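VAL-1 (Chlorella virus, PDB 3GNE) is an alginate lyase of polysaccharide lyase family 14, which depolymerises alginate, probably by beta-elimination at its glycosidic linkages. Local coordinates at residues A[78-83]-A[163-168]; A[123-128]-A[157-162]. All blocks are in the same frame, centred on the assembly; numbering follows the deposited sequence.

Contact 1: residues A[78-83]-A[163-168]; sequences EVFYPK and DVWNRI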
loop_
_atom_site.group_PDB
_atom_site.type_symbol
_atom_site.label_atom_id
_atom_site.label_comp_id
_atom_site.label_asym_id
_atom_site.label_seq_id
_atom_site.Cartn_x
_atom_site.Cartn_y
_atom_site.Cartn_z
ATOM N N GLU A 78 5.498 5.372 -8.423
ATOM C CA GLU A 78 4.768 6.172 -9.410
ATOM C C GLU A 78 3.909 5.266 -10.247
ATOM O O GLU A 78 4.291 4.118 -10.516
ATOM C CB GLU A 78 5.753 6.926 -10.338
ATOM C CG GLU A 78 6.618 7.867 -9.439
ATOM C CD GLU A 78 7.686 8.540 -10.262
ATOM O OE1 GLU A 78 7.532 8.655 -11.487
ATOM O OE2 GLU A 78 8.689 9.025 -9.723
ATOM N N VAL A 79 2.735 5.755 -10.662
ATOM C CA VAL A 79 1.850 4.915 -11.508
ATOM C C VAL A 79 1.259 5.715 -12.653
ATOM O O VAL A 79 0.872 6.858 -12.520
ATOM C CB VAL A 79 0.749 4.330 -10.613
ATOM C CG1 VAL A 79 -0.084 5.463 -9.987
ATOM C CG2 VAL A 79 -0.123 3.364 -11.415
ATOM N N PHE A 80 1.253 5.082 -13.816
ATOM C CA PHE A 80 0.734 5.639 -15.057
ATOM C C PHE A 80 -0.506 4.826 -15.474
ATOM O O PHE A 80 -0.398 3.607 -15.688
ATOM C CB PHE A 80 1.823 5.544 -16.101
ATOM C CG PHE A 80 1.567 6.248 -17.428
ATOM C CD1 PHE A 80 2.286 7.416 -17.716
ATOM C CD2 PHE A 80 0.688 5.802 -18.391
ATOM C CE1 PHE A 80 2.122 8.037 -18.933
ATOM C CE2 PHE A 80 0.512 6.420 -19.616
ATOM C CZ PHE A 80 1.231 7.557 -19.909
ATOM N N TYR A 81 -1.619 5.531 -15.559
ATOM C CA TYR A 81 -2.909 4.990 -16.023
ATOM C C TYR A 81 -3.168 5.525 -17.430
ATOM O O TYR A 81 -3.501 6.728 -17.516
ATOM C CB TYR A 81 -4.019 5.443 -15.083
ATOM C CG TYR A 81 -3.907 4.744 -13.722
ATOM C CD1 TYR A 81 -4.268 3.379 -13.673
ATOM C CD2 TYR A 81 -3.503 5.395 -12.562
ATOM C CE1 TYR A 81 -4.188 2.726 -12.429
ATOM C CE2 TYR A 81 -3.417 4.717 -11.344
ATOM C CZ TYR A 81 -3.773 3.385 -11.314
ATOM O OH TYR A 81 -3.693 2.667 -10.120
ATOM N N PRO A 82 -3.046 4.717 -18.461
ATOM C CA PRO A 82 -3.357 5.229 -19.789
ATOM C C PRO A 82 -4.792 5.716 -19.855
ATOM O O PRO A 82 -5.673 5.139 -19.215
ATOM C CB PRO A 82 -3.176 4.000 -20.686
ATOM C CG PRO A 82 -2.170 3.140 -19.942
ATOM C CD PRO A 82 -2.589 3.324 -18.478
ATOM N N LYS A 83 -5.041 6.740 -20.668
ATOM C CA LYS A 83 -6.382 7.216 -20.924
ATOM C C LYS A 83 -7.381 6.092 -21.162
ATOM O O LYS A 83 -7.025 5.194 -21.953
ATOM C CB LYS A 83 -6.312 8.169 -22.138
ATOM C CG LYS A 83 -7.598 8.983 -22.362
ATOM C CD LYS A 83 -7.584 9.660 -23.707
ATOM C CE LYS A 83 -8.765 10.581 -23.986
ATOM N NZ LYS A 83 -8.432 11.424 -25.213
ATOM N N ASP A 163 -2.542 9.392 -18.189
ATOM C CA ASP A 163 -1.435 9.690 -19.092
ATOM C C ASP A 163 -0.332 10.484 -18.408
ATOM O O ASP A 163 0.339 11.316 -19.062
ATOM C CB ASP A 163 -2.028 10.444 -20.313
ATOM C CG ASP A 163 -2.744 9.530 -21.284
ATOM O OD1 ASP A 163 -2.671 8.292 -21.161
ATOM O OD2 ASP A 163 -3.385 10.061 -22.241
ATOM N N VAL A 164 -0.119 10.314 -17.120
ATOM C CA VAL A 164 0.927 10.982 -16.354
ATOM C C VAL A 164 1.519 10.036 -15.312
ATOM O O VAL A 164 0.840 9.129 -14.832
ATOM C CB VAL A 164 0.424 12.156 -15.516
ATOM C CG1 VAL A 164 -0.341 13.123 -16.356
ATOM C CG2 VAL A 164 -0.521 11.760 -14.392
ATOM N N TRP A 165 2.758 10.287 -14.935
ATOM C CA TRP A 165 3.304 9.530 -13.826
ATOM C C TRP A 165 2.818 10.115 -12.528
ATOM O O TRP A 165 3.313 11.154 -12.049
ATOM C CB TRP A 165 4.831 9.511 -13.934
ATOM C CG TRP A 165 5.240 8.641 -15.088
ATOM C CD1 TRP A 165 5.673 9.023 -16.315
ATOM C CD2 TRP A 165 5.233 7.215 -15.089
ATOM N NE1 TRP A 165 5.949 7.938 -17.111
ATOM C CE2 TRP A 165 5.680 6.796 -16.362
ATOM C CE3 TRP A 165 4.891 6.272 -14.135
ATOM C CZ2 TRP A 165 5.796 5.463 -16.684
ATOM C CZ3 TRP A 165 4.993 4.934 -14.462
ATOM C CH2 TRP A 165 5.438 4.528 -15.729
ATOM N N ASN A 166 1.840 9.500 -11.920
ATOM C CA ASN A 166 1.342 10.007 -10.628
ATOM C C ASN A 166 2.316 9.564 -9.538
ATOM O O ASN A 166 2.681 8.371 -9.556
ATOM C CB ASN A 166 -0.024 9.415 -10.297
ATOM C CG ASN A 166 -1.092 9.870 -11.295
ATOM O OD1 ASN A 166 -1.587 10.994 -11.174
ATOM N ND2 ASN A 166 -1.499 8.998 -12.213
ATOM N N ARG A 167 2.683 10.435 -8.648
ATOM C CA ARG A 167 3.604 10.147 -7.568
ATOM C C ARG A 167 2.836 9.887 -6.281
ATOM O O ARG A 167 2.098 10.753 -5.832
ATOM C CB ARG A 167 4.587 11.325 -7.375
ATOM C CG ARG A 167 5.363 11.592 -8.656
ATOM C CD ARG A 167 6.310 12.765 -8.462
ATOM N NE ARG A 167 5.689 13.964 -7.960
ATOM C CZ ARG A 167 4.843 14.881 -8.382
ATOM N NH1 ARG A 167 4.509 15.879 -7.574
ATOM N NH2 ARG A 167 4.311 14.798 -9.611
ATOM N N ILE A 168 3.058 8.686 -5.717
ATOM C CA ILE A 168 2.352 8.284 -4.524
ATOM C C ILE A 168 3.344 8.036 -3.390
ATOM O O ILE A 168 4.385 7.429 -3.619
ATOM C CB ILE A 168 1.604 6.945 -4.796
ATOM C CG1 ILE A 168 0.768 7.016 -6.090
ATOM C CG2 ILE A 168 0.777 6.561 -3.572
ATOM C CD1 ILE A 168 -0.349 8.008 -6.062
HETATM O O HOH W 1 -1.557 8.279 -15.352
#

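Contact 2: residues A[123-128]-A[157-162]; sequences GGVIDY and KNALKY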
loop_
_atom_site.group_PDB
_atom_site.type_symbol
_atom_site.label_atom_id
_atom_site.label_comp_id
_atom_site.label_asym_id
_atom_site.label_seq_id
_atom_site.Cartn_x
_atom_site.Cartn_y
_atom_site.Cartn_z
ATOM N N GLY A 123 -10.442 7.616 -9.934
ATOM C CA GLY A 123 -9.052 7.932 -9.688
ATOM C C GLY A 123 -8.753 8.592 -8.368
ATOM O O GLY A 123 -7.702 9.167 -8.095
ATOM N N GLY A 124 -9.724 8.461 -7.421
ATOM C CA GLY A 124 -9.427 8.972 -6.065
ATOM C C GLY A 124 -8.422 8.092 -5.362
ATOM O O GLY A 124 -8.075 7.011 -5.833
ATOM N N VAL A 125 -7.957 8.565 -4.186
ATOM C CA VAL A 125 -7.016 7.835 -3.366
ATOM C C VAL A 125 -7.502 7.895 -1.940
ATOM O O VAL A 125 -8.041 8.927 -1.520
ATOM C CB VAL A 125 -5.580 8.406 -3.508
ATOM C CG1 VAL A 125 -4.571 7.715 -2.573
ATOM C CG2 VAL A 125 -5.121 8.264 -4.956
ATOM N N ILE A 126 -7.256 6.814 -1.203
ATOM C CA ILE A 126 -7.419 6.841 0.258
ATOM C C ILE A 126 -6.257 6.104 0.892
ATOM O O ILE A 126 -5.578 5.280 0.311
ATOM C CB ILE A 126 -8.722 6.154 0.740
ATOM C CG1 ILE A 126 -8.839 4.728 0.195
ATOM C CG2 ILE A 126 -9.947 6.980 0.355
ATOM C CD1 ILE A 126 -9.895 3.885 0.916
ATOM N N ASP A 127 -6.038 6.448 2.192
ATOM C CA ASP A 127 -5.317 5.617 3.121
ATOM C C ASP A 127 -6.253 4.498 3.578
ATOM O O ASP A 127 -7.424 4.768 3.792
ATOM C CB ASP A 127 -4.901 6.485 4.315
ATOM C CG ASP A 127 -3.868 5.862 5.198
ATOM O OD1 ASP A 127 -3.304 4.787 4.820
ATOM O OD2 ASP A 127 -3.652 6.370 6.296
ATOM N N TYR A 128 -5.768 3.280 3.706
ATOM C CA TYR A 128 -6.638 2.144 4.011
ATOM C C TYR A 128 -5.970 1.283 5.095
ATOM O O TYR A 128 -4.928 0.667 4.845
ATOM C CB TYR A 128 -6.858 1.368 2.727
ATOM C CG TYR A 128 -7.882 0.262 2.839
ATOM C CD1 TYR A 128 -9.227 0.573 3.145
ATOM C CD2 TYR A 128 -7.501 -1.068 2.628
ATOM C CE1 TYR A 128 -10.190 -0.429 3.259
ATOM C CE2 TYR A 128 -8.476 -2.067 2.706
ATOM C CZ TYR A 128 -9.804 -1.763 3.022
ATOM O OH TYR A 128 -10.783 -2.716 3.107
ATOM N N LYS A 157 -9.892 13.325 -4.261
ATOM C CA LYS A 157 -10.810 12.956 -5.342
ATOM C C LYS A 157 -10.115 13.202 -6.687
ATOM O O LYS A 157 -9.447 14.219 -6.910
ATOM C CB LYS A 157 -12.159 13.683 -5.271
ATOM C CG LYS A 157 -13.014 13.362 -4.054
ATOM C CD LYS A 157 -14.447 13.874 -4.102
ATOM C CE LYS A 157 -15.048 13.828 -2.668
ATOM N NZ LYS A 157 -14.969 12.409 -2.181
ATOM N N ASN A 158 -10.276 12.257 -7.598
ATOM C CA ASN A 158 -9.703 12.299 -8.932
ATOM C C ASN A 158 -8.235 12.696 -8.921
ATOM O O ASN A 158 -7.726 13.334 -9.847
ATOM C CB ASN A 158 -10.565 13.267 -9.757
ATOM C CG ASN A 158 -10.224 13.183 -11.225
ATOM O OD1 ASN A 158 -10.159 12.086 -11.807
ATOM N ND2 ASN A 158 -9.997 14.365 -11.798
ATOM N N ALA A 159 -7.514 12.298 -7.878
ATOM C CA ALA A 159 -6.111 12.700 -7.789
ATOM C C ALA A 159 -5.249 11.983 -8.827
ATOM O O ALA A 159 -4.227 12.513 -9.270
ATOM C CB ALA A 159 -5.565 12.431 -6.383
ATOM N N LEU A 160 -5.629 10.766 -9.176
ATOM C CA LEU A 160 -4.860 9.983 -10.158
ATOM C C LEU A 160 -5.305 10.389 -11.557
ATOM O O LEU A 160 -6.409 10.043 -12.009
ATOM C CB LEU A 160 -5.059 8.493 -9.918
ATOM C CG LEU A 160 -4.649 8.014 -8.524
ATOM C CD1 LEU A 160 -5.119 6.563 -8.350
ATOM C CD2 LEU A 160 -3.125 8.116 -8.349
ATOM N N LYS A 161 -4.445 11.146 -12.226
ATOM C CA LYS A 161 -4.761 11.624 -13.547
ATOM C C LYS A 161 -4.347 10.632 -14.597
ATOM O O LYS A 161 -3.478 9.786 -14.365
ATOM C CB LYS A 161 -4.035 12.956 -13.775
ATOM C CG LYS A 161 -4.304 14.034 -12.727
ATOM C CD LYS A 161 -5.783 14.292 -12.445
ATOM C CE LYS A 161 -5.853 15.441 -11.425
ATOM N NZ LYS A 161 -7.256 15.724 -11.014
ATOM N N TYR A 162 -4.954 10.716 -15.786
ATOM C CA TYR A 162 -4.547 9.852 -16.907
ATOM C C TYR A 162 -3.291 10.340 -17.619
ATOM O O TYR A 162 -3.016 11.546 -17.719
ATOM C CB TYR A 162 -5.692 9.784 -17.946
ATOM C CG TYR A 162 -6.924 9.038 -17.519
ATOM C CD1 TYR A 162 -6.871 7.729 -17.143
ATOM C CD2 TYR A 162 -8.193 9.660 -17.480
ATOM C CE1 TYR A 162 -7.999 7.039 -16.742
ATOM C CE2 TYR A 162 -9.339 8.987 -17.090
ATOM C CZ TYR A 162 -9.214 7.663 -16.717
ATOM O OH TYR A 162 -10.348 6.980 -16.344
#

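Contact 1: residues A[78-83]-A[163-168]
Phe80 and Trp165 lean on each other where two antiparallel strands begin to part. The backbone puts Phe80 CB over the indole in a CH-pi contact, 3.6 Å from the centroid of the Trp165 six-membered ring and only 10° off the normal. With CG anti to the backbone N (chi1 -172°), the phenyl swings so that its edge, led by CD1, points into the five-membered ring of Trp165 in an edge-to-face pair, centroids 5.0 Å apart and planes at 56°. One face of the Phe80 ring takes the backbone of the other segment, with Asp163 CA 4.0 Å from its centroid. Asn166, whose side chain shares a sheet face with that of Val79, grips Val79 O twice, through its backbone N at 2.9 Å and its ND2 at 3.2 Å, both from above the carbonyl plane; Val79 N returns a bond to Asn166 O. Tyr81 N and Val164 O stand 4.4 Å apart, and a water bridges them, accepting from the amide and donating to the carbonyl. Beyond the water the two segments close again: Asp163 N bonds to Tyr81 O at 2.9 Å, and Asp163 OD1 receives Lys83 N at 2.9 Å from above the carboxylate plane. Outside the pair, Asp35 holds Trp165 NE1, Lys37 makes a cation-pi contact with the indole, and Asn193 binds Asn166 OD1. Strand 72-80 runs between 166-173 and 231-241 in one antiparallel sheet of a beta-sandwich, consistent with the concanavalin-like jelly roll of the family's clan, with Glu78 OE2 bonded to Asn237.

Contact 2: residues A[123-128]-A[157-162]
Leu160 fastens a long loop to the Gly123-Gly124 bulge that leads into strand 125-130, beginning with its backbone: Leu160 N donates to Gly123 O at 2.8 Å, nearly straight (163°), in the carbonyl plane and on a lone pair. From there the side chain folds back over the same oxygen. CB points toward the strand segment and lies 3.3 Å from Gly123 O. CG, anti to the carbonyl carbon of Leu160, is also 3.3 Å from Gly123 O, and turns its other flank to the valine, with Leu160 CG 3.6 Å from Val125 CG2. At the tip both methyls reach that one valine branch: CD1 approaches Val125 CG2 to 3.8 Å, and CD2 approaches Val125 CG2 to 3.9 Å. The two side chains cross at about a right angle, and Val125 CG2, set beside its own backbone N, sits against the fork of the leucine. Gly123 has left-handed backbone angles (phi 78°, psi 18°) and, with Gly124, faces Gln120 in a G1 beta bulge. Gly124 CA lies 4.3 Å from Lys157 CA, so main chain packs on main chain there. Within the loop, Lys161 NZ donates to Asn158 O at 2.7 Å. Strand 125-130 lies between 112-119 and 149-151 in the seven-stranded antiparallel sheet of the beta-sandwich. Val125 packs across to Val190 and Val192 on strand 186-192 of the other sheet. Leu160 meets Trp119 on strand 112-119 and Asn166 and Ile168 on strand 166-173, so its side chain packs between the two sheets and carries this part of the loop in with it.

Contact 2 is nested along the chain inside the loop that contact 1 closes, and segment 157-162 runs straight into 163-168. The centres of the two contacts are about 11 Å apart. Asn166 joins them: its ND2, already bound to Val79 O, lies 3.0 Å from Lys161 O in a probable hydrogen bond, and its OD1 packs 3.6 Å from Leu160 CA. Tyr162 adds a second junction, its CD1 lying 3.5 Å from Tyr81 O. The strands of contact 1 lie in one sheet, whereas contact 2 ties the loop to the bulge leading into a strand of the other. A citrate, probably from the crystallisation liquor, is bonded to Tyr128 OH, farther along strand 125-130.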